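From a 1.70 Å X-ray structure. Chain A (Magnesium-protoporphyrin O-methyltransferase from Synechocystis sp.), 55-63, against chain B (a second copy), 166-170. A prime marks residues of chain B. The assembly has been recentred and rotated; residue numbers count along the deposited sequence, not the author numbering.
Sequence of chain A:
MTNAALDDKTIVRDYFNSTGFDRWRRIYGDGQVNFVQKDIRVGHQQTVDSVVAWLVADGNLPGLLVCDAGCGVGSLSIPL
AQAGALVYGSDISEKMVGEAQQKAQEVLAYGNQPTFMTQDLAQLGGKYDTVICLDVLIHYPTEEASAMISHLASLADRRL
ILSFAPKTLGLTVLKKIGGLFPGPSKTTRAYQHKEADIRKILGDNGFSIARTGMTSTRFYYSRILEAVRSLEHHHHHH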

# COMPACT_ATOMS: atom_id res chain seq x y z
N LEU A 55 9.39 0.49 -4.89
CA LEU A 55 9.06 -0.88 -5.28
C LEU A 55 7.75 -0.95 -6.07
O LEU A 55 7.61 -1.77 -6.97
N VAL A 56 6.79 -0.10 -5.72
CA VAL A 56 5.54 -0.02 -6.47
C VAL A 56 5.79 0.50 -7.88
O VAL A 56 5.23 -0.01 -8.85
N ALA A 57 6.65 1.51 -7.99
CA ALA A 57 6.95 2.14 -9.27
C ALA A 57 7.57 1.16 -10.27
O ALA A 57 7.36 1.28 -11.48
N ASP A 58 8.33 0.20 -9.76
CA ASP A 58 8.98 -0.80 -10.60
C ASP A 58 7.97 -1.67 -11.35
O ASP A 58 8.25 -2.15 -12.45
N GLY A 59 6.80 -1.87 -10.75
CA GLY A 59 5.72 -2.59 -11.40
C GLY A 59 5.69 -4.08 -11.14
O GLY A 59 4.72 -4.75 -11.48
N ASN A 60 6.74 -4.60 -10.52
CA ASN A 60 6.86 -6.05 -10.30
C ASN A 60 6.75 -6.47 -8.84
O ASN A 60 7.17 -7.56 -8.47
N LEU A 61 6.18 -5.60 -8.01
CA LEU A 61 6.03 -5.91 -6.59
C LEU A 61 5.08 -7.08 -6.28
O LEU A 61 5.38 -7.90 -5.41
N PRO A 62 3.93 -7.17 -6.98
CA PRO A 62 3.08 -8.34 -6.70
C PRO A 62 3.78 -9.66 -7.00
O PRO A 62 4.20 -9.89 -8.14
N GLY A 63 3.92 -10.50 -5.98
CA GLY A 63 4.56 -11.79 -6.14
C GLY A 63 6.06 -11.75 -5.90
O GLY A 63 6.74 -12.78 -5.97
N PRO B 166 -2.87 -0.32 -12.09
CA PRO B 166 -1.58 0.37 -11.98
C PRO B 166 -0.62 -0.11 -13.05
O PRO B 166 -0.93 -1.04 -13.79
N LYS B 167 0.54 0.54 -13.13
CA LYS B 167 1.63 -0.01 -13.91
C LYS B 167 2.05 -1.29 -13.22
O LYS B 167 2.53 -1.26 -12.09
N THR B 168 1.85 -2.43 -13.88
CA THR B 168 2.17 -3.71 -13.28
C THR B 168 2.72 -4.68 -14.33
O THR B 168 2.35 -4.60 -15.51
N LEU B 169 3.60 -5.57 -13.90
CA LEU B 169 4.33 -6.45 -14.82
C LEU B 169 3.41 -7.34 -15.65
O LEU B 169 3.67 -7.59 -16.82
N GLY B 170 2.33 -7.82 -15.03
CA GLY B 170 1.38 -8.68 -15.72
C GLY B 170 0.79 -8.02 -16.95
O GLY B 170 0.64 -8.65 -18.00

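What holds the two backbones together at their closest approach? Gly59 O accepts a hydrogen bond from Leu169′ N at 2.8 Å, and Thr168′ CA offers the same oxygen a CA-H...O contact at 3.3 Å. In return, Gly59 CA approaches Lys167′ O at 3.5 Å in a second such contact. This hydrogen bond satisfies the amide of Leu169′, in the first turn of its helix, whereas Thr168′, at the N-cap position, makes no capping bond with its side chain.

Where does the charge of Lys167′ go? Its side chain points toward chain A and runs nearly extended, t at the first three chi angles, before turning m at the last. This brings Lys167′ NZ to Asp58 O, a main-chain carbonyl to which it donates a hydrogen bond of 2.9 Å. Along the way, Lys167′ CD passes 3.4 Å from Ala57 O. The Asp58 carboxylate takes no part here: its CB points away, and OD2 is hydrogen-bonded elsewhere in the structure.

How is Val56 O satisfied? It accepts from Gly59 N at 3.1 Å within its own chain and also from a water, whose oxygen is 2.6 Å from Val56 O and 2.6 Å from Lys167′ O. The water donates to both, joining two carbonyl oxygens that could not hydrogen-bond directly to each other.

Why does glycine suit position 59? Its positive phi would jam a CB against the preceding carbonyl, and an ideal CB of Gly59 would also lie 2.2 Å from Lys167′ NZ, a clash.

Which apolar groups fill in around these bonds? Leu169′ points toward chain A with chi1 t and chi2 p, setting Leu169′ CD2 4.1 Å from Asn60 CB. Pro62 also points inward, its CG 4.0 Å from Thr168′ OG1.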

# COMPACT_ATOMS: atom_id res chain seq x y z
CB LEU A 55 9.01 -1.80 -4.06
CG LEU A 55 10.33 -2.51 -3.74
CD1 LEU A 55 11.43 -1.52 -3.38
CD2 LEU A 55 10.16 -3.54 -2.63
CB VAL A 56 4.51 0.86 -5.74
CG1 VAL A 56 3.43 1.35 -6.70
CG2 VAL A 56 3.89 0.10 -4.57
CB ALA A 57 7.86 3.35 -9.07
CB ASP A 58 9.92 -1.69 -9.78
CG ASP A 58 11.15 -0.95 -9.29
OD1 ASP A 58 11.39 0.19 -9.75
OD2 ASP A 58 11.88 -1.52 -8.46
CB ASN A 60 8.17 -6.57 -10.88
CG ASN A 60 9.39 -6.03 -10.15
OD1 ASN A 60 9.32 -4.97 -9.52
ND2 ASN A 60 10.49 -6.75 -10.22
CB LEU A 61 5.65 -4.66 -5.78
CG LEU A 61 5.76 -4.78 -4.26
CD1 LEU A 61 7.16 -5.25 -3.85
CD2 LEU A 61 5.43 -3.46 -3.61
CB PRO A 62 1.90 -8.14 -7.66
CG PRO A 62 1.82 -6.68 -7.85
CD PRO A 62 3.24 -6.20 -7.85
CB PRO B 166 -1.08 -0.11 -10.62
CG PRO B 166 -1.60 -1.51 -10.53
CD PRO B 166 -2.94 -1.51 -11.23
CB LYS B 167 2.80 0.96 -13.96
CG LYS B 167 4.03 0.39 -14.65
CD LYS B 167 5.30 1.11 -14.22
CE LYS B 167 6.53 0.43 -14.79
NZ LYS B 167 6.53 -1.03 -14.48
CB THR B 168 0.95 -4.31 -12.53
OG1 THR B 168 1.39 -5.33 -11.63
CG2 THR B 168 -0.06 -4.89 -13.51
CB LEU B 169 5.35 -7.30 -14.06
CG LEU B 169 6.23 -8.21 -14.92
CD1 LEU B 169 6.94 -7.41 -16.00
CD2 LEU B 169 7.23 -8.96 -14.05
O HOH W 1 3.37 0.65 -10.58